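Local coordinates for protein epidermin leader peptide processing serine protease EpiP (Staphylococcus aureus subsp. aureus, PDB 3QFH) that probably cleaves the leader peptide from the precursor of the lantibiotic epidermin, acting as a subtilisin-like serine endopeptidase, at residues E96-I108 and G183-A195. Residues are numbered along the deposited sequence; the frame is centred on the assembly and turned at random.
Sequences ESLFSRQWDMNKI and GQTSANGKLIGVA
The carboxamide of Gln102 is joined to the backbone of Ile192 at both its polar atoms: OE1 accepts from Ile192 N at 3.0 Å, nearly straight at 174°, and NE2 donates to Ile192 O at 3.0 Å. Two bonds to one residue fix the amide's rotation, and Leu191 packs against it, CD1 lying 3.4 Å from Gln102 CD. The Phe99 ring carries Asn106 ND2 over one face, near the rim, while Ile192 CB approaches CD1 obliquely. The carboxylate of Asp104 and the amide of Gln184 meet from opposite directions, their planes 17° apart; Asp104 OD2 and Gln184 OE1, two acceptors 3.2 Å apart, share Lys388, which forms a salt bridge to the first and a hydrogen bond to the second. A water accepting from Gln102 NE2 and Gln184 NE2 joins the two amides. The bend at chi2 (58°) brings Met105 SD to 3.5 Å from Val194 CG2, and the one at chi3 turns CE toward Gln184 OE1 (3.6 Å). At the outer end Leu98 N donates to Lys190 O (2.9 Å), and the lysine chain passes Leu98. Gln102 is the N-cap residue of helix 103-108, so its side chain ties that helix's start to the loop after helix 177-186, with strands 367-370 and 376-379 and helix 382-400 packed around them in the subtilisin-like domain.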
ATOM      1  N   GLU A  96     -22.715   2.473  22.062  1.00 41.55           N
ATOM      2  CA  GLU A  96     -22.544   2.746  20.632  1.00 41.44           C
ATOM      3  C   GLU A  96     -21.251   2.149  20.081  1.00 38.19           C
ATOM      4  O   GLU A  96     -21.112   2.007  18.870  1.00 37.61           O
ATOM      5  CB  GLU A  96     -22.545   4.260  20.350  1.00 42.36           C
ATOM      6  CG  GLU A  96     -23.903   4.914  20.533  1.00 47.80           C
ATOM      7  CD  GLU A  96     -24.950   4.374  19.551  1.00 53.66           C
ATOM      8  OE1 GLU A  96     -24.612   4.138  18.367  1.00 57.59           O
ATOM      9  OE2 GLU A  96     -26.118   4.209  19.959  1.00 59.39           O
ATOM     10  N   SER A  97     -20.321   1.780  20.956  1.00 35.92           N
ATOM     11  CA  SER A  97     -19.021   1.291  20.502  1.00 34.60           C
ATOM     12  C   SER A  97     -19.072  -0.104  19.893  1.00 33.16           C
ATOM     13  O   SER A  97     -19.733  -0.987  20.395  1.00 34.94           O
ATOM     14  CB  SER A  97     -17.989   1.308  21.640  1.00 33.88           C
ATOM     15  OG  SER A  97     -16.710   0.894  21.170  1.00 29.88           O
ATOM     16  N   LEU A  98     -18.363  -0.269  18.791  1.00 32.18           N
ATOM     17  CA  LEU A  98     -18.224  -1.562  18.136  1.00 31.85           C
ATOM     18  C   LEU A  98     -16.837  -2.130  18.485  1.00 30.26           C
ATOM     19  O   LEU A  98     -16.464  -3.216  18.024  1.00 28.48           O
ATOM     20  CB  LEU A  98     -18.316  -1.396  16.609  1.00 31.83           C
ATOM     21  CG  LEU A  98     -19.594  -0.816  16.001  1.00 34.89           C
ATOM     22  CD1 LEU A  98     -19.442  -0.662  14.475  1.00 33.34           C
ATOM     23  CD2 LEU A  98     -20.817  -1.661  16.348  1.00 31.58           C
ATOM     24  N   PHE A  99     -16.076  -1.394  19.296  1.00 29.05           N
ATOM     25  CA  PHE A  99     -14.709  -1.797  19.602  1.00 29.26           C
ATOM     26  C   PHE A  99     -14.601  -3.222  20.143  1.00 28.51           C
ATOM     27  O   PHE A  99     -13.694  -3.928  19.767  1.00 28.37           O
ATOM     28  CB  PHE A  99     -13.971  -0.773  20.486  1.00 29.03           C
ATOM     29  CG  PHE A  99     -12.577  -1.197  20.842  1.00 29.94           C
ATOM     30  CD1 PHE A  99     -11.559  -1.141  19.893  1.00 30.72           C
ATOM     31  CD2 PHE A  99     -12.292  -1.696  22.108  1.00 28.66           C
ATOM     32  CE1 PHE A  99     -10.274  -1.550  20.202  1.00 30.73           C
ATOM     33  CE2 PHE A  99     -11.009  -2.101  22.429  1.00 31.64           C
ATOM     34  CZ  PHE A  99      -9.992  -2.037  21.464  1.00 30.04           C
ATOM     35  N   SER A 100     -15.543  -3.668  20.959  1.00 30.52           N
ATOM     36  CA  SER A 100     -15.483  -5.049  21.497  1.00 30.92           C
ATOM     37  C   SER A 100     -15.683  -6.151  20.435  1.00 31.24           C
ATOM     38  O   SER A 100     -15.413  -7.339  20.706  1.00 32.69           O
ATOM     39  CB  SER A 100     -16.476  -5.245  22.646  1.00 30.58           C
ATOM     40  OG  SER A 100     -17.816  -5.145  22.207  1.00 33.27           O
ATOM     41  N   ARG A 101     -16.176  -5.788  19.256  1.00 28.88           N
ATOM     42  CA  ARG A 101     -16.308  -6.763  18.173  1.00 30.29           C
ATOM     43  C   ARG A 101     -15.042  -6.805  17.309  1.00 28.81           C
ATOM     44  O   ARG A 101     -14.871  -7.714  16.503  1.00 27.30           O
ATOM     45  CB  ARG A 101     -17.513  -6.418  17.291  1.00 31.57           C
ATOM     46  CG  ARG A 101     -18.838  -6.444  18.019  1.00 34.25           C
ATOM     47  CD  ARG A 101     -19.932  -6.018  17.075  1.00 35.41           C
ATOM     48  NE  ARG A 101     -21.192  -5.818  17.759  1.00 41.24           N
ATOM     49  CZ  ARG A 101     -22.340  -5.534  17.151  1.00 48.26           C
ATOM     50  NH1 ARG A 101     -22.398  -5.430  15.825  1.00 50.67           N
ATOM     51  NH2 ARG A 101     -23.441  -5.363  17.868  1.00 50.09           N
ATOM     52  N   GLN A 102     -14.174  -5.797  17.451  1.00 27.72           N
ATOM     53  CA  GLN A 102     -12.942  -5.736  16.660  1.00 26.04           C
ATOM     54  C   GLN A 102     -11.891  -6.632  17.291  1.00 26.21           C
ATOM     55  O   GLN A 102     -10.973  -6.161  17.935  1.00 26.01           O
ATOM     56  CB  GLN A 102     -12.409  -4.302  16.607  1.00 26.60           C
ATOM     57  CG  GLN A 102     -13.369  -3.289  16.021  1.00 24.27           C
ATOM     58  CD  GLN A 102     -12.749  -1.934  15.963  1.00 25.09           C
ATOM     59  OE1 GLN A 102     -13.154  -1.044  16.702  1.00 22.62           O
ATOM     60  NE2 GLN A 102     -11.725  -1.766  15.099  1.00 19.35           N
ATOM     61  N   TRP A 103     -12.029  -7.941  17.122  1.00 27.20           N
ATOM     62  CA  TRP A 103     -11.076  -8.861  17.728  1.00 26.05           C
ATOM     63  C   TRP A 103      -9.638  -8.562  17.330  1.00 25.72           C
ATOM     64  O   TRP A 103      -8.732  -8.727  18.132  1.00 26.98           O
ATOM     65  CB  TRP A 103     -11.399 -10.314  17.388  1.00 25.07           C
ATOM     66  CG  TRP A 103     -11.425 -10.627  15.924  1.00 24.80           C
ATOM     67  CD1 TRP A 103     -12.530 -10.689  15.122  1.00 25.46           C
ATOM     68  CD2 TRP A 103     -10.309 -10.965  15.094  1.00 26.29           C
ATOM     69  NE1 TRP A 103     -12.163 -11.010  13.841  1.00 25.35           N
ATOM     70  CE2 TRP A 103     -10.804 -11.182  13.797  1.00 25.22           C
ATOM     71  CE3 TRP A 103      -8.929 -11.094  15.318  1.00 30.70           C
ATOM     72  CZ2 TRP A 103      -9.973 -11.530  12.729  1.00 27.83           C
ATOM     73  CZ3 TRP A 103      -8.108 -11.435  14.259  1.00 29.38           C
ATOM     74  CH2 TRP A 103      -8.628 -11.643  12.979  1.00 28.56           C
ATOM     75  N   ASP A 104      -9.444  -8.160  16.084  1.00 24.60           N
ATOM     76  CA  ASP A 104      -8.136  -7.878  15.544  1.00 25.61           C
ATOM     77  C   ASP A 104      -7.466  -6.666  16.219  1.00 26.32           C
ATOM     78  O   ASP A 104      -6.267  -6.677  16.465  1.00 26.84           O
ATOM     79  CB  ASP A 104      -8.257  -7.649  14.025  1.00 26.76           C
ATOM     80  CG  ASP A 104      -9.231  -6.515  13.675  1.00 30.05           C
ATOM     81  OD1 ASP A 104     -10.387  -6.515  14.197  1.00 32.52           O
ATOM     82  OD2 ASP A 104      -8.844  -5.642  12.866  1.00 31.00           O
ATOM     83  N   MET A 105      -8.268  -5.649  16.539  1.00 26.40           N
ATOM     84  CA  MET A 105      -7.798  -4.422  17.154  1.00 26.71           C
ATOM     85  C   MET A 105      -7.558  -4.698  18.642  1.00 27.50           C
ATOM     86  O   MET A 105      -6.590  -4.209  19.241  1.00 26.71           O
ATOM     87  CB  MET A 105      -8.839  -3.303  16.913  1.00 27.13           C
ATOM     88  CG  MET A 105      -8.283  -1.892  16.914  1.00 29.61           C
ATOM     89  SD  MET A 105      -6.970  -1.660  15.654  1.00 31.33           S
ATOM     90  CE  MET A 105      -7.834  -1.646  14.093  1.00 21.62           C
ATOM     91  N   ASN A 106      -8.409  -5.522  19.245  1.00 27.23           N
ATOM     92  CA  ASN A 106      -8.192  -5.901  20.631  1.00 29.05           C
ATOM     93  C   ASN A 106      -6.906  -6.700  20.824  1.00 30.17           C
ATOM     94  O   ASN A 106      -6.182  -6.493  21.800  1.00 30.34           O
ATOM     95  CB  ASN A 106      -9.384  -6.680  21.206  1.00 28.87           C
ATOM     96  CG  ASN A 106     -10.497  -5.760  21.639  1.00 31.44           C
ATOM     97  OD1 ASN A 106     -10.648  -5.510  22.824  1.00 34.79           O
ATOM     98  ND2 ASN A 106     -11.211  -5.167  20.683  1.00 28.63           N
ATOM     99  N   LYS A 107      -6.628  -7.588  19.877  1.00 31.16           N
ATOM    100  CA  LYS A 107      -5.468  -8.455  19.929  1.00 31.35           C
ATOM    101  C   LYS A 107      -4.154  -7.659  20.004  1.00 30.66           C
ATOM    102  O   LYS A 107      -3.263  -7.992  20.766  1.00 29.55           O
ATOM    103  CB  LYS A 107      -5.448  -9.347  18.677  1.00 31.69           C
ATOM    104  CG  LYS A 107      -4.477 -10.483  18.720  1.00 35.89           C
ATOM    105  CD  LYS A 107      -4.898 -11.499  19.775  1.00 41.30           C
ATOM    106  CE  LYS A 107      -3.900 -12.644  19.907  1.00 45.13           C
ATOM    107  NZ  LYS A 107      -2.629 -12.225  20.573  1.00 45.99           N
ATOM    108  N   ILE A 108      -4.063  -6.596  19.231  1.00 29.93           N
ATOM    109  CA  ILE A 108      -2.828  -5.826  19.155  1.00 29.41           C
ATOM    110  C   ILE A 108      -2.710  -4.684  20.163  1.00 29.71           C
ATOM    111  O   ILE A 108      -1.650  -4.090  20.270  1.00 31.36           O
ATOM    112  CB  ILE A 108      -2.590  -5.315  17.716  1.00 28.58           C
ATOM    113  CG1 ILE A 108      -3.565  -4.190  17.335  1.00 28.02           C
ATOM    114  CG2 ILE A 108      -2.681  -6.480  16.735  1.00 26.82           C
ATOM    115  CD1 ILE A 108      -3.352  -3.609  15.935  1.00 24.33           C
ATOM    116  N   GLY A 183     -10.143   3.033   7.680  1.00 22.72           N
ATOM    117  CA  GLY A 183     -10.716   2.719   8.976  1.00 24.23           C
ATOM    118  C   GLY A 183      -9.730   2.026   9.898  1.00 23.95           C
ATOM    119  O   GLY A 183      -9.713   2.296  11.117  1.00 24.34           O
ATOM    120  N   GLN A 184      -8.880   1.163   9.329  1.00 23.20           N
ATOM    121  CA  GLN A 184      -7.895   0.433  10.118  1.00 24.95           C
ATOM    122  C   GLN A 184      -6.816   1.338  10.712  1.00 25.40           C
ATOM    123  O   GLN A 184      -6.317   1.066  11.795  1.00 24.45           O
ATOM    124  CB  GLN A 184      -7.256  -0.698   9.315  1.00 25.73           C
ATOM    125  CG  GLN A 184      -8.262  -1.836   8.948  1.00 26.76           C
ATOM    126  CD  GLN A 184      -8.883  -2.479  10.183  1.00 26.41           C
ATOM    127  OE1 GLN A 184      -8.249  -3.261  10.872  1.00 36.22           O
ATOM    128  NE2 GLN A 184     -10.125  -2.155  10.446  1.00 26.41           N
ATOM    129  N   THR A 185      -6.483   2.422  10.026  1.00 26.34           N
ATOM    130  CA  THR A 185      -5.476   3.336  10.535  1.00 27.91           C
ATOM    131  C   THR A 185      -6.084   4.435  11.384  1.00 28.51           C
ATOM    132  O   THR A 185      -5.528   4.801  12.410  1.00 31.78           O
ATOM    133  CB  THR A 185      -4.696   4.092   9.397  1.00 27.89           C
ATOM    134  OG1 THR A 185      -5.605   4.831   8.579  1.00 30.05           O
ATOM    135  CG2 THR A 185      -3.903   3.171   8.529  1.00 29.16           C
ATOM    136  N   SER A 186      -7.245   4.934  10.984  1.00 28.64           N
ATOM    137  CA  SER A 186      -7.742   6.173  11.553  1.00 29.17           C
ATOM    138  C   SER A 186      -9.178   6.282  12.090  1.00 29.00           C
ATOM    139  O   SER A 186      -9.598   7.381  12.469  1.00 30.19           O
ATOM    140  CB  SER A 186      -7.590   7.225  10.444  1.00 30.79           C
ATOM    141  OG  SER A 186      -6.279   7.204   9.869  1.00 33.58           O
ATOM    142  N   ALA A 187      -9.948   5.201  12.100  1.00 27.71           N
ATOM    143  CA  ALA A 187     -11.325   5.292  12.591  1.00 27.38           C
ATOM    144  C   ALA A 187     -11.320   5.783  14.032  1.00 27.34           C
ATOM    145  O   ALA A 187     -10.535   5.319  14.847  1.00 27.08           O
ATOM    146  CB  ALA A 187     -12.043   3.932  12.503  1.00 26.55           C
ATOM    147  N   ASN A 188     -12.179   6.748  14.330  1.00 26.66           N
ATOM    148  CA  ASN A 188     -12.352   7.197  15.686  1.00 27.13           C
ATOM    149  C   ASN A 188     -13.826   7.594  15.889  1.00 27.23           C
ATOM    150  O   ASN A 188     -14.173   8.750  15.815  1.00 27.26           O
ATOM    151  CB  ASN A 188     -11.392   8.333  16.019  1.00 27.73           C
ATOM    152  CG  ASN A 188     -11.390   8.679  17.514  1.00 28.93           C
ATOM    153  OD1 ASN A 188     -12.021   8.010  18.311  1.00 31.74           O
ATOM    154  ND2 ASN A 188     -10.682   9.719  17.875  1.00 35.29           N
ATOM    155  N   GLY A 189     -14.677   6.591  16.065  1.00 27.71           N
ATOM    156  CA  GLY A 189     -16.127   6.770  16.286  1.00 28.85           C
ATOM    157  C   GLY A 189     -16.668   5.482  16.901  1.00 29.47           C
ATOM    158  O   GLY A 189     -16.252   5.115  17.994  1.00 28.28           O
ATOM    159  N   LYS A 190     -17.563   4.780  16.193  1.00 28.66           N
ATOM    160  CA  LYS A 190     -18.083   3.507  16.682  1.00 28.90           C
ATOM    161  C   LYS A 190     -16.955   2.496  16.560  1.00 27.33           C
ATOM    162  O   LYS A 190     -16.710   1.722  17.479  1.00 27.66           O
ATOM    163  CB  LYS A 190     -19.337   3.085  15.917  1.00 30.71           C
ATOM    164  CG  LYS A 190     -20.500   4.073  16.132  1.00 34.48           C
ATOM    165  CD  LYS A 190     -21.697   3.847  15.213  1.00 38.24           C
ATOM    166  CE  LYS A 190     -22.565   2.683  15.657  1.00 42.30           C
ATOM    167  NZ  LYS A 190     -21.899   1.383  15.500  1.00 46.43           N
ATOM    168  N   LEU A 191     -16.251   2.541  15.430  1.00 26.45           N
ATOM    169  CA  LEU A 191     -15.079   1.714  15.202  1.00 27.03           C
ATOM    170  C   LEU A 191     -13.819   2.538  15.580  1.00 26.22           C
ATOM    171  O   LEU A 191     -13.798   3.766  15.404  1.00 26.30           O
ATOM    172  CB  LEU A 191     -14.989   1.353  13.728  1.00 27.43           C
ATOM    173  CG  LEU A 191     -14.126   0.158  13.390  1.00 31.13           C
ATOM    174  CD1 LEU A 191     -15.000  -1.092  13.594  1.00 32.66           C
ATOM    175  CD2 LEU A 191     -13.616   0.218  11.947  1.00 35.79           C
ATOM    176  N   ILE A 192     -12.785   1.865  16.088  1.00 25.25           N
ATOM    177  CA  ILE A 192     -11.520   2.529  16.441  1.00 25.97           C
ATOM    178  C   ILE A 192     -10.336   1.938  15.651  1.00 24.58           C
ATOM    179  O   ILE A 192     -10.136   0.740  15.641  1.00 25.15           O
ATOM    180  CB  ILE A 192     -11.179   2.358  17.933  1.00 25.38           C
ATOM    181  CG1 ILE A 192     -12.395   2.680  18.822  1.00 29.04           C
ATOM    182  CG2 ILE A 192      -9.970   3.197  18.275  1.00 25.67           C
ATOM    183  CD1 ILE A 192     -12.901   4.057  18.688  1.00 32.57           C
ATOM    184  N   GLY A 193      -9.572   2.788  14.984  1.00 25.32           N
ATOM    185  CA  GLY A 193      -8.373   2.344  14.263  1.00 24.24           C
ATOM    186  C   GLY A 193      -7.165   2.274  15.182  1.00 24.16           C
ATOM    187  O   GLY A 193      -7.274   2.490  16.397  1.00 23.14           O
ATOM    188  N   VAL A 194      -6.000   1.998  14.611  1.00 24.00           N
ATOM    189  CA  VAL A 194      -4.782   1.871  15.412  1.00 24.06           C
ATOM    190  C   VAL A 194      -4.324   3.218  15.918  1.00 23.87           C
ATOM    191  O   VAL A 194      -3.878   3.322  17.045  1.00 25.20           O
ATOM    192  CB  VAL A 194      -3.629   1.167  14.603  1.00 25.30           C
ATOM    193  CG1 VAL A 194      -2.307   1.121  15.416  1.00 24.65           C
ATOM    194  CG2 VAL A 194      -4.067  -0.224  14.211  1.00 28.19           C
ATOM    195  N   ALA A 195      -4.490   4.255  15.100  1.00 22.95           N
ATOM    196  CA  ALA A 195      -4.033   5.601  15.415  1.00 23.38           C
ATOM    197  C   ALA A 195      -5.197   6.582  15.315  1.00 24.12           C
ATOM    198  O   ALA A 195      -5.260   7.375  14.379  1.00 24.66           O
ATOM    199  CB  ALA A 195      -2.880   6.004  14.418  1.00 21.81           C
TER
HETATM  200  O   HOH W   1     -11.134  -3.651  13.173  1.00 26.57           O